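Local coordinates for exopolyphosphatase-related protein (Archaeoglobus fulgidus, PDB 3LLV) that probably binds a nicotinamide dinucleotide through its N-terminal Rossmann domain, in a longer exopolyphosphatase-related protein that may also bind nucleic acid, at residues Asp81-Lys89 and Glu110-Asn118; Tyr7-Gly18 and Leu66-Thr77. All blocks are in the same frame, centred on the assembly; numbering follows the deposited sequence.

Contact 1 (Asp81-Lys89 and Glu110-Asn118); sequences DEFNLKILK and EEFEEAGAN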
loop_
_atom_site.group_PDB
_atom_site.type_symbol
_atom_site.label_atom_id
_atom_site.label_comp_id
_atom_site.label_asym_id
_atom_site.label_seq_id
_atom_site.Cartn_x
_atom_site.Cartn_y
_atom_site.Cartn_z
ATOM N N ASP A 81 4.236 7.535 -8.602
ATOM C CA ASP A 81 3.644 6.611 -9.590
ATOM C C ASP A 81 4.662 5.655 -10.190
ATOM O O ASP A 81 4.417 4.450 -10.270
ATOM C CB ASP A 81 2.934 7.371 -10.722
ATOM C CG ASP A 81 1.625 8.002 -10.284
ATOM O OD1 ASP A 81 1.161 7.691 -9.165
ATOM O OD2 ASP A 81 1.039 8.814 -11.062
ATOM N N GLU A 82 5.806 6.170 -10.617
ATOM C CA GLU A 82 6.753 5.295 -11.315
ATOM C C GLU A 82 7.273 4.204 -10.384
ATOM O O GLU A 82 7.381 3.041 -10.788
ATOM C CB GLU A 82 7.868 6.093 -11.985
ATOM C CG GLU A 82 7.364 6.880 -13.235
ATOM C CD GLU A 82 6.530 6.018 -14.207
ATOM O OE1 GLU A 82 6.996 4.915 -14.603
ATOM O OE2 GLU A 82 5.410 6.453 -14.588
ATOM N N PHE A 83 7.505 4.572 -9.130
ATOM C CA PHE A 83 7.929 3.616 -8.122
ATOM C C PHE A 83 6.856 2.589 -7.808
ATOM O O PHE A 83 7.143 1.383 -7.716
ATOM C CB PHE A 83 8.415 4.321 -6.837
ATOM C CG PHE A 83 9.265 3.453 -5.954
ATOM C CD1 PHE A 83 10.414 2.829 -6.456
ATOM C CD2 PHE A 83 8.946 3.282 -4.608
ATOM C CE1 PHE A 83 11.199 2.033 -5.638
ATOM C CE2 PHE A 83 9.742 2.482 -3.777
ATOM C CZ PHE A 83 10.860 1.862 -4.293
ATOM N N ASN A 84 5.609 3.050 -7.695
ATOM C CA ASN A 84 4.492 2.152 -7.408
ATOM C C ASN A 84 4.296 1.121 -8.527
ATOM O O ASN A 84 3.932 -0.015 -8.263
ATOM C CB ASN A 84 3.192 2.953 -7.198
ATOM C CG ASN A 84 3.148 3.651 -5.853
ATOM O OD1 ASN A 84 4.097 3.598 -5.062
ATOM N ND2 ASN A 84 2.041 4.338 -5.595
ATOM N N LEU A 85 4.566 1.514 -9.773
ATOM C CA LEU A 85 4.388 0.598 -10.893
ATOM C C LEU A 85 5.458 -0.489 -10.800
ATOM O O LEU A 85 5.176 -1.683 -10.995
ATOM C CB LEU A 85 4.434 1.357 -12.237
ATOM C CG LEU A 85 4.124 0.535 -13.473
ATOM C CD1 LEU A 85 2.658 0.041 -13.437
ATOM C CD2 LEU A 85 4.327 1.379 -14.716
ATOM N N LYS A 86 6.682 -0.075 -10.456
ATOM C CA LYS A 86 7.773 -1.024 -10.261
ATOM C C LYS A 86 7.461 -1.991 -9.127
ATOM O O LYS A 86 7.742 -3.207 -9.242
ATOM C CB LYS A 86 9.073 -0.282 -10.004
ATOM C CG LYS A 86 9.697 0.289 -11.254
ATOM C CD LYS A 86 10.943 1.082 -10.885
ATOM C CE LYS A 86 11.888 1.230 -12.065
ATOM N NZ LYS A 86 11.237 1.892 -13.229
ATOM N N ILE A 87 6.859 -1.471 -8.057
ATOM C CA ILE A 87 6.498 -2.308 -6.916
ATOM C C ILE A 87 5.448 -3.329 -7.327
ATOM O O ILE A 87 5.571 -4.538 -7.046
ATOM C CB ILE A 87 5.949 -1.453 -5.751
ATOM C CG1 ILE A 87 7.075 -0.587 -5.142
ATOM C CG2 ILE A 87 5.244 -2.328 -4.737
ATOM C CD1 ILE A 87 6.545 0.504 -4.246
ATOM N N LEU A 88 4.437 -2.852 -8.048
ATOM C CA LEU A 88 3.329 -3.710 -8.472
ATOM C C LEU A 88 3.859 -4.820 -9.403
ATOM O O LEU A 88 3.432 -5.961 -9.298
ATOM C CB LEU A 88 2.275 -2.869 -9.206
ATOM C CG LEU A 88 1.126 -3.619 -9.911
ATOM C CD1 LEU A 88 0.335 -4.457 -8.893
ATOM C CD2 LEU A 88 0.200 -2.625 -10.641
ATOM N N LYS A 89 4.774 -4.475 -10.311
ATOM C CA LYS A 89 5.312 -5.474 -11.237
ATOM C C LYS A 89 6.154 -6.522 -10.504
ATOM O O LYS A 89 6.078 -7.703 -10.848
ATOM C CB LYS A 89 6.128 -4.781 -12.324
ATOM C CG LYS A 89 5.212 -4.086 -13.360
ATOM C CD LYS A 89 6.001 -3.302 -14.418
ATOM C CE LYS A 89 5.049 -2.582 -15.355
ATOM N NZ LYS A 89 5.741 -1.702 -16.337
ATOM N N GLU A 110 -4.778 3.116 -16.495
ATOM C CA GLU A 110 -4.868 1.935 -17.352
ATOM C C GLU A 110 -3.626 1.057 -17.266
ATOM O O GLU A 110 -3.742 -0.165 -17.144
ATOM C CB GLU A 110 -5.146 2.316 -18.808
ATOM C CG GLU A 110 -5.323 1.101 -19.743
ATOM C CD GLU A 110 -6.458 0.152 -19.321
ATOM O OE1 GLU A 110 -7.366 0.574 -18.564
ATOM O OE2 GLU A 110 -6.448 -1.026 -19.766
ATOM N N GLU A 111 -2.448 1.679 -17.312
ATOM C CA GLU A 111 -1.209 0.903 -17.197
ATOM C C GLU A 111 -1.082 0.175 -15.854
ATOM O O GLU A 111 -0.532 -0.929 -15.805
ATOM C CB GLU A 111 0.033 1.731 -17.521
ATOM C CG GLU A 111 0.457 2.700 -16.453
ATOM C CD GLU A 111 1.734 3.461 -16.815
ATOM O OE1 GLU A 111 2.102 4.373 -16.051
ATOM O OE2 GLU A 111 2.372 3.156 -17.849
ATOM N N PHE A 112 -1.617 0.763 -14.775
ATOM C CA PHE A 112 -1.625 0.067 -13.490
ATOM C C PHE A 112 -2.588 -1.127 -13.525
ATOM O O PHE A 112 -2.268 -2.214 -13.019
ATOM C CB PHE A 112 -1.937 1.026 -12.338
ATOM C CG PHE A 112 -0.735 1.807 -11.869
ATOM C CD1 PHE A 112 0.028 1.348 -10.788
ATOM C CD2 PHE A 112 -0.344 2.957 -12.530
ATOM C CE1 PHE A 112 1.139 2.049 -10.377
ATOM C CE2 PHE A 112 0.765 3.675 -12.124
ATOM C CZ PHE A 112 1.520 3.211 -11.034
ATOM N N GLU A 113 -3.741 -0.936 -14.145
ATOM C CA GLU A 113 -4.678 -2.043 -14.315
ATOM C C GLU A 113 -4.045 -3.155 -15.150
ATOM O O GLU A 113 -4.087 -4.323 -14.758
ATOM C CB GLU A 113 -6.029 -1.543 -14.875
ATOM C CG GLU A 113 -6.688 -0.605 -13.841
ATOM C CD GLU A 113 -8.062 -0.148 -14.221
ATOM O OE1 GLU A 113 -8.414 -0.246 -15.412
ATOM O OE2 GLU A 113 -8.790 0.321 -13.316
ATOM N N GLU A 114 -3.398 -2.780 -16.258
ATOM C CA GLU A 114 -2.717 -3.746 -17.139
ATOM C C GLU A 114 -1.591 -4.513 -16.433
ATOM O O GLU A 114 -1.338 -5.699 -16.728
ATOM C CB GLU A 114 -2.192 -3.036 -18.386
ATOM C CG GLU A 114 -3.311 -2.585 -19.318
ATOM C CD GLU A 114 -2.845 -1.667 -20.461
ATOM O OE1 GLU A 114 -3.635 -1.477 -21.410
ATOM O OE2 GLU A 114 -1.715 -1.119 -20.403
ATOM N N ALA A 115 -0.923 -3.829 -15.510
ATOM C CA ALA A 115 0.155 -4.448 -14.721
ATOM C C ALA A 115 -0.339 -5.268 -13.522
ATOM O O ALA A 115 0.477 -5.819 -12.770
ATOM C CB ALA A 115 1.161 -3.383 -14.286
ATOM N N GLY A 116 -1.654 -5.362 -13.355
ATOM C CA GLY A 116 -2.250 -6.270 -12.381
ATOM C C GLY A 116 -2.808 -5.667 -11.100
ATOM O O GLY A 116 -3.078 -6.405 -10.143
ATOM N N ALA A 117 -2.984 -4.347 -11.042
ATOM C CA ALA A 117 -3.679 -3.744 -9.888
ATOM C C ALA A 117 -5.134 -4.186 -9.920
ATOM O O ALA A 117 -5.810 -3.953 -10.945
ATOM C CB ALA A 117 -3.594 -2.212 -9.929
ATOM N N ASN A 118 -5.615 -4.804 -8.833
ATOM C CA ASN A 118 -7.047 -5.143 -8.722
ATOM C C ASN A 118 -7.908 -3.901 -8.636
ATOM O O ASN A 118 -8.982 -3.819 -9.251
ATOM C CB ASN A 118 -7.340 -6.041 -7.537
ATOM C CG ASN A 118 -6.632 -7.382 -7.629
ATOM O OD1 ASN A 118 -7.241 -8.438 -7.937
ATOM N ND2 ASN A 118 -5.359 -7.362 -7.370
#

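Contact 2 (Tyr7-Gly18 and Leu66-Thr77); sequences YEYIVIGSEAAG and LDLEGVSAVLIT. With PO4 (phosphate ion), chain B.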
loop_
_atom_site.group_PDB
_atom_site.type_symbol
_atom_site.label_atom_id
_atom_site.label_comp_id
_atom_site.label_asym_id
_atom_site.label_seq_id
_atom_site.Cartn_x
_atom_site.Cartn_y
_atom_site.Cartn_z
ATOM N N TYR A 7 0.154 -12.211 8.085
ATOM C CA TYR A 7 -0.469 -10.901 8.059
ATOM C C TYR A 7 -1.734 -10.917 7.197
ATOM O O TYR A 7 -1.840 -11.691 6.243
ATOM C CB TYR A 7 0.549 -9.864 7.575
ATOM C CG TYR A 7 1.742 -9.718 8.503
ATOM C CD1 TYR A 7 1.654 -8.951 9.669
ATOM C CD2 TYR A 7 2.955 -10.362 8.233
ATOM C CE1 TYR A 7 2.744 -8.807 10.529
ATOM C CE2 TYR A 7 4.056 -10.230 9.096
ATOM C CZ TYR A 7 3.938 -9.454 10.240
ATOM O OH TYR A 7 5.006 -9.314 11.098
ATOM N N GLU A 8 -2.698 -10.075 7.560
ATOM C CA GLU A 8 -3.924 -9.913 6.798
ATOM C C GLU A 8 -3.747 -8.804 5.757
ATOM O O GLU A 8 -4.263 -8.895 4.643
ATOM C CB GLU A 8 -5.085 -9.584 7.737
ATOM C CG GLU A 8 -5.562 -10.775 8.573
ATOM C CD GLU A 8 -6.322 -10.365 9.830
ATOM O OE1 GLU A 8 -5.689 -9.868 10.787
ATOM O OE2 GLU A 8 -7.551 -10.564 9.872
ATOM N N TYR A 9 -3.022 -7.758 6.150
ATOM C CA TYR A 9 -2.756 -6.625 5.255
ATOM C C TYR A 9 -1.276 -6.278 5.254
ATOM O O TYR A 9 -0.605 -6.336 6.299
ATOM C CB TYR A 9 -3.604 -5.391 5.615
ATOM C CG TYR A 9 -5.085 -5.634 5.496
ATOM C CD1 TYR A 9 -5.746 -5.530 4.262
ATOM C CD2 TYR A 9 -5.829 -6.013 6.616
ATOM C CE1 TYR A 9 -7.123 -5.784 4.155
ATOM C CE2 TYR A 9 -7.197 -6.268 6.517
ATOM C CZ TYR A 9 -7.834 -6.154 5.285
ATOM O OH TYR A 9 -9.182 -6.415 5.196
ATOM N N ILE A 10 -0.763 -5.975 4.068
ATOM C CA ILE A 10 0.590 -5.474 3.921
ATOM C C ILE A 10 0.543 -4.077 3.345
ATOM O O ILE A 10 -0.024 -3.851 2.276
ATOM C CB ILE A 10 1.454 -6.396 3.049
ATOM C CG1 ILE A 10 1.613 -7.748 3.748
ATOM C CG2 ILE A 10 2.832 -5.760 2.780
ATOM C CD1 ILE A 10 2.316 -8.751 2.908
ATOM N N VAL A 11 1.125 -3.133 4.081
ATOM C CA VAL A 11 1.103 -1.724 3.668
ATOM C C VAL A 11 2.484 -1.292 3.227
ATOM O O VAL A 11 3.406 -1.164 4.036
ATOM C CB VAL A 11 0.575 -0.804 4.786
ATOM C CG1 VAL A 11 0.598 0.691 4.346
ATOM C CG2 VAL A 11 -0.814 -1.202 5.185
ATOM N N ILE A 12 2.605 -1.022 1.927
ATOM C CA ILE A 12 3.852 -0.613 1.336
ATOM C C ILE A 12 3.800 0.891 1.218
ATOM O O ILE A 12 2.836 1.452 0.669
ATOM C CB ILE A 12 4.074 -1.289 -0.040
ATOM C CG1 ILE A 12 4.170 -2.821 0.145
ATOM C CG2 ILE A 12 5.289 -0.690 -0.748
ATOM C CD1 ILE A 12 4.106 -3.579 -1.169
ATOM N N GLY A 13 4.830 1.542 1.740
ATOM C CA GLY A 13 4.908 3.001 1.771
ATOM C C GLY A 13 4.493 3.419 3.171
ATOM O O GLY A 13 3.341 3.205 3.581
ATOM N N SER A 14 5.422 3.997 3.897
ATOM C CA SER A 14 5.125 4.433 5.250
ATOM C C SER A 14 5.131 5.953 5.341
ATOM O O SER A 14 5.611 6.545 6.323
ATOM C CB SER A 14 6.063 3.757 6.252
ATOM O OG SER A 14 5.723 2.384 6.359
ATOM N N GLU A 15 4.573 6.581 4.298
ATOM C CA GLU A 15 4.325 8.021 4.286
ATOM C C GLU A 15 2.952 8.247 4.937
ATOM O O GLU A 15 2.443 7.341 5.596
ATOM C CB GLU A 15 4.424 8.599 2.878
ATOM N N ALA A 16 2.359 9.438 4.809
ATOM C CA ALA A 16 1.189 9.748 5.641
ATOM C C ALA A 16 -0.011 8.831 5.397
ATOM O O ALA A 16 -0.627 8.363 6.353
ATOM C CB ALA A 16 0.803 11.235 5.569
ATOM N N ALA A 17 -0.322 8.558 4.126
ATOM C CA ALA A 17 -1.457 7.700 3.811
ATOM C C ALA A 17 -1.202 6.290 4.354
ATOM O O ALA A 17 -2.076 5.686 4.967
ATOM C CB ALA A 17 -1.736 7.693 2.329
ATOM N N GLY A 18 0.015 5.800 4.147
ATOM C CA GLY A 18 0.429 4.467 4.575
ATOM C C GLY A 18 0.356 4.283 6.074
ATOM O O GLY A 18 -0.266 3.340 6.546
ATOM N N LEU A 66 7.781 -13.748 2.193
ATOM C CA LEU A 66 6.506 -13.601 2.920
ATOM C C LEU A 66 5.535 -14.732 2.612
ATOM O O LEU A 66 5.580 -15.326 1.529
ATOM C CB LEU A 66 5.845 -12.268 2.575
ATOM C CG LEU A 66 6.574 -10.960 2.897
ATOM C CD1 LEU A 66 5.831 -9.804 2.242
ATOM C CD2 LEU A 66 6.699 -10.744 4.409
ATOM N N ASP A 67 4.663 -15.037 3.569
ATOM C CA ASP A 67 3.581 -15.978 3.320
ATOM C C ASP A 67 2.395 -15.149 2.863
ATOM O O ASP A 67 1.676 -14.575 3.675
ATOM C CB ASP A 67 3.245 -16.770 4.583
ATOM C CG ASP A 67 2.186 -17.842 4.343
ATOM O OD1 ASP A 67 2.209 -18.888 5.040
ATOM O OD2 ASP A 67 1.321 -17.642 3.461
ATOM N N LEU A 68 2.176 -15.085 1.575
ATOM C CA LEU A 68 1.186 -14.216 1.020
ATOM C C LEU A 68 -0.138 -14.877 0.710
ATOM O O LEU A 68 -1.054 -14.231 0.251
ATOM C CB LEU A 68 1.711 -13.604 -0.255
ATOM C CG LEU A 68 2.872 -12.649 -0.198
ATOM C CD1 LEU A 68 3.355 -12.460 -1.572
ATOM C CD2 LEU A 68 2.480 -11.362 0.400
ATOM N N GLU A 69 -0.244 -16.182 0.875
ATOM C CA GLU A 69 -1.453 -16.831 0.384
ATOM C C GLU A 69 -2.674 -16.533 1.255
ATOM O O GLU A 69 -3.761 -16.517 0.733
ATOM C CB GLU A 69 -1.263 -18.337 0.113
ATOM N N GLY A 70 -2.460 -16.279 2.540
ATOM C CA GLY A 70 -3.490 -15.823 3.447
ATOM C C GLY A 70 -3.736 -14.314 3.611
ATOM O O GLY A 70 -4.630 -13.913 4.308
ATOM N N VAL A 71 -2.933 -13.497 2.952
ATOM C CA VAL A 71 -3.128 -12.050 2.920
ATOM C C VAL A 71 -4.416 -11.618 2.210
ATOM O O VAL A 71 -4.735 -12.130 1.200
ATOM C CB VAL A 71 -1.932 -11.386 2.256
ATOM C CG1 VAL A 71 -2.175 -9.933 2.028
ATOM C CG2 VAL A 71 -0.739 -11.534 3.064
ATOM N N SER A 72 -5.129 -10.648 2.755
ATOM C CA SER A 72 -6.352 -10.122 2.136
ATOM C C SER A 72 -6.049 -9.106 1.053
ATOM O O SER A 72 -6.636 -9.154 -0.041
ATOM C CB SER A 72 -7.295 -9.509 3.177
ATOM O OG SER A 72 -7.654 -10.481 4.132
ATOM N N ALA A 73 -5.136 -8.182 1.352
ATOM C CA ALA A 73 -4.703 -7.223 0.357
ATOM C C ALA A 73 -3.332 -6.655 0.664
ATOM O O ALA A 73 -2.934 -6.517 1.838
ATOM C CB ALA A 73 -5.750 -6.077 0.178
ATOM N N VAL A 74 -2.609 -6.334 -0.415
ATOM C CA VAL A 74 -1.398 -5.563 -0.346
ATOM C C VAL A 74 -1.780 -4.151 -0.771
ATOM O O VAL A 74 -2.380 -3.967 -1.830
ATOM C CB VAL A 74 -0.327 -6.143 -1.289
ATOM C CG1 VAL A 74 0.903 -5.204 -1.380
ATOM C CG2 VAL A 74 0.082 -7.547 -0.828
ATOM N N LEU A 75 -1.420 -3.168 0.054
ATOM C CA LEU A 75 -1.798 -1.775 -0.195
ATOM C C LEU A 75 -0.537 -1.009 -0.599
ATOM O O LEU A 75 0.413 -0.902 0.170
ATOM C CB LEU A 75 -2.461 -1.161 1.041
ATOM C CG LEU A 75 -3.571 -1.968 1.698
ATOM C CD1 LEU A 75 -4.157 -1.121 2.813
ATOM C CD2 LEU A 75 -4.660 -2.386 0.702
ATOM N N ILE A 76 -0.515 -0.529 -1.839
ATOM C CA ILE A 76 0.663 0.181 -2.344
ATOM C C ILE A 76 0.289 1.657 -2.239
ATOM O O ILE A 76 -0.524 2.160 -3.038
ATOM C CB ILE A 76 1.007 -0.260 -3.790
ATOM C CG1 ILE A 76 1.369 -1.758 -3.820
ATOM C CG2 ILE A 76 2.187 0.593 -4.342
ATOM C CD1 ILE A 76 1.445 -2.364 -5.211
ATOM N N THR A 77 0.876 2.349 -1.249
ATOM C CA THR A 77 0.356 3.664 -0.818
ATOM C C THR A 77 1.287 4.850 -1.044
ATOM O O THR A 77 0.931 5.976 -0.698
ATOM C CB THR A 77 -0.029 3.661 0.695
ATOM O OG1 THR A 77 1.173 3.652 1.466
ATOM C CG2 THR A 77 -0.833 2.471 1.043
HETATM P P PO4 B . 1.041 11.192 1.489
HETATM O O1 PO4 B . 0.358 9.875 1.696
HETATM O O2 PO4 B . 1.053 11.637 0.047
HETATM O O3 PO4 B . 0.392 12.262 2.329
HETATM O O4 PO4 B . 2.482 11.037 1.913
HETATM O O HOH W 1 2.319 6.199 2.274
#

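Contact 1 (Asp81-Lys89 and Glu110-Asn118)
An aromatic knob on helix 109-114, Phe112, packs into a hole on helix 81-94, joining two nearly parallel helices, their short axes 14° apart, that lie beside one another on the same side of the Rossmann sheet. The hole is formed by Asp81, Asn84, Leu85 and Leu88, residues spread over two successive turns. With CG anti to the carbonyl carbon (chi1 -82°), the ring reaches across to helix 81-94. Leu85 lays CD1 squarely over one face, 3.9 Å from the centroid of the Phe112 ring and 8° off its normal, a CH-pi contact. At the rim the ring meets backbone: CZ of Phe112 lies in plane with Asp81 O at 3.2 Å, so the positive ring edge faces an oxygen that already accepts from Leu85 N. The Phe112 side chain also touches Val101 and Val103 of strand 99-103 and Val120 of strand 119-122. Were Phe112 replaced by an alanine, Leu85 CD1 would probably lose its aromatic partner and a gap would be likely to open between the helices and strand 99-103.

Farther along, Leu88 sends CD2 to 3.5 Å from Phe112 O and 3.8 Å from Ala115 CB. The Leu85 CD1 that covers the ring also touches this methyl, while CD2 lies against the Glu111 carboxylate. Toward solvent, Glu82 OE2 and Glu111 OE1 stand 4.2 Å apart, a like-charge pair probably eased by the salt bridge from Glu82 to Lys108. Gly116, with positive phi, ends the second helix in a Schellman motif. Strand 99-103, helix 109-114 and strand 119-122 make a beta-alpha-beta crossover of the Rossmann fold, its helix packed beside that of the preceding unit.

Contact 2 (Tyr7-Gly18 and Leu66-Thr77)
Thr77 holds OG1 between its backbone N and carbonyl carbon (chi1 73°), which turns the hydroxyl back onto the end of strand 9-12, and Ile12 keeps CG1 anti to its carbonyl carbon (chi1 -63°), bringing CD1 to 3.6 Å from Val74 CG1. Ile12 O is gripped twice: Thr77 N approaches nearly along the C=O direction at 2.9 Å, whereas Thr77 OG1, also at 2.9 Å, donates from 34° off the carbonyl plane. Water 1 donates to the same hydroxyl and accepts from Gly18 N, tying the strand end to the helix start. Leu75 supplies two of the backbone bonds, its N to Ile10 O at 2.7 Å and its O from Ile12 N at 2.8 Å, and Ile10 N to Ala73 O (3.2 Å) continues the parallel pairing. At Gly13 and Gly18 a CB would collide with Thr77 OG1, so the close approach depends on glycine at both. Ala17 N bonds O1 of a phosphate, probably from the crystallisation liquor, at 2.8 Å; the site recalls the dinucleotide-binding loop of Rossmann proteins. Strand 32-36 pairs with the other edge of strand 9-12, helix 16-27 packs on Tyr9 and Val11, and helix 81-94 packs on Ile12 and Ile76.

How the contacts relate
Contact 2 comes first along the chain and closes before contact 1 opens, strand 73-76 leading directly into helix 81-94. The two centres lie about 15 Å apart, yet they touch: Ile76 of contact 2 packs under Asn84, Ile87 and Leu88, and Ile87 also reaches Ile12. Contact 2 joins the two central strands of the six-stranded parallel sheet, whereas contact 1 pairs helices lying over the half made by strands 73-76, 99-103 and 119-122. Helix 81-94 is shared: it packs on Ile12 and Ile76 of the central strands on one side and receives helix 109-114 on its flank, so the sheet core and the helix layer over its second half form one continuous packing.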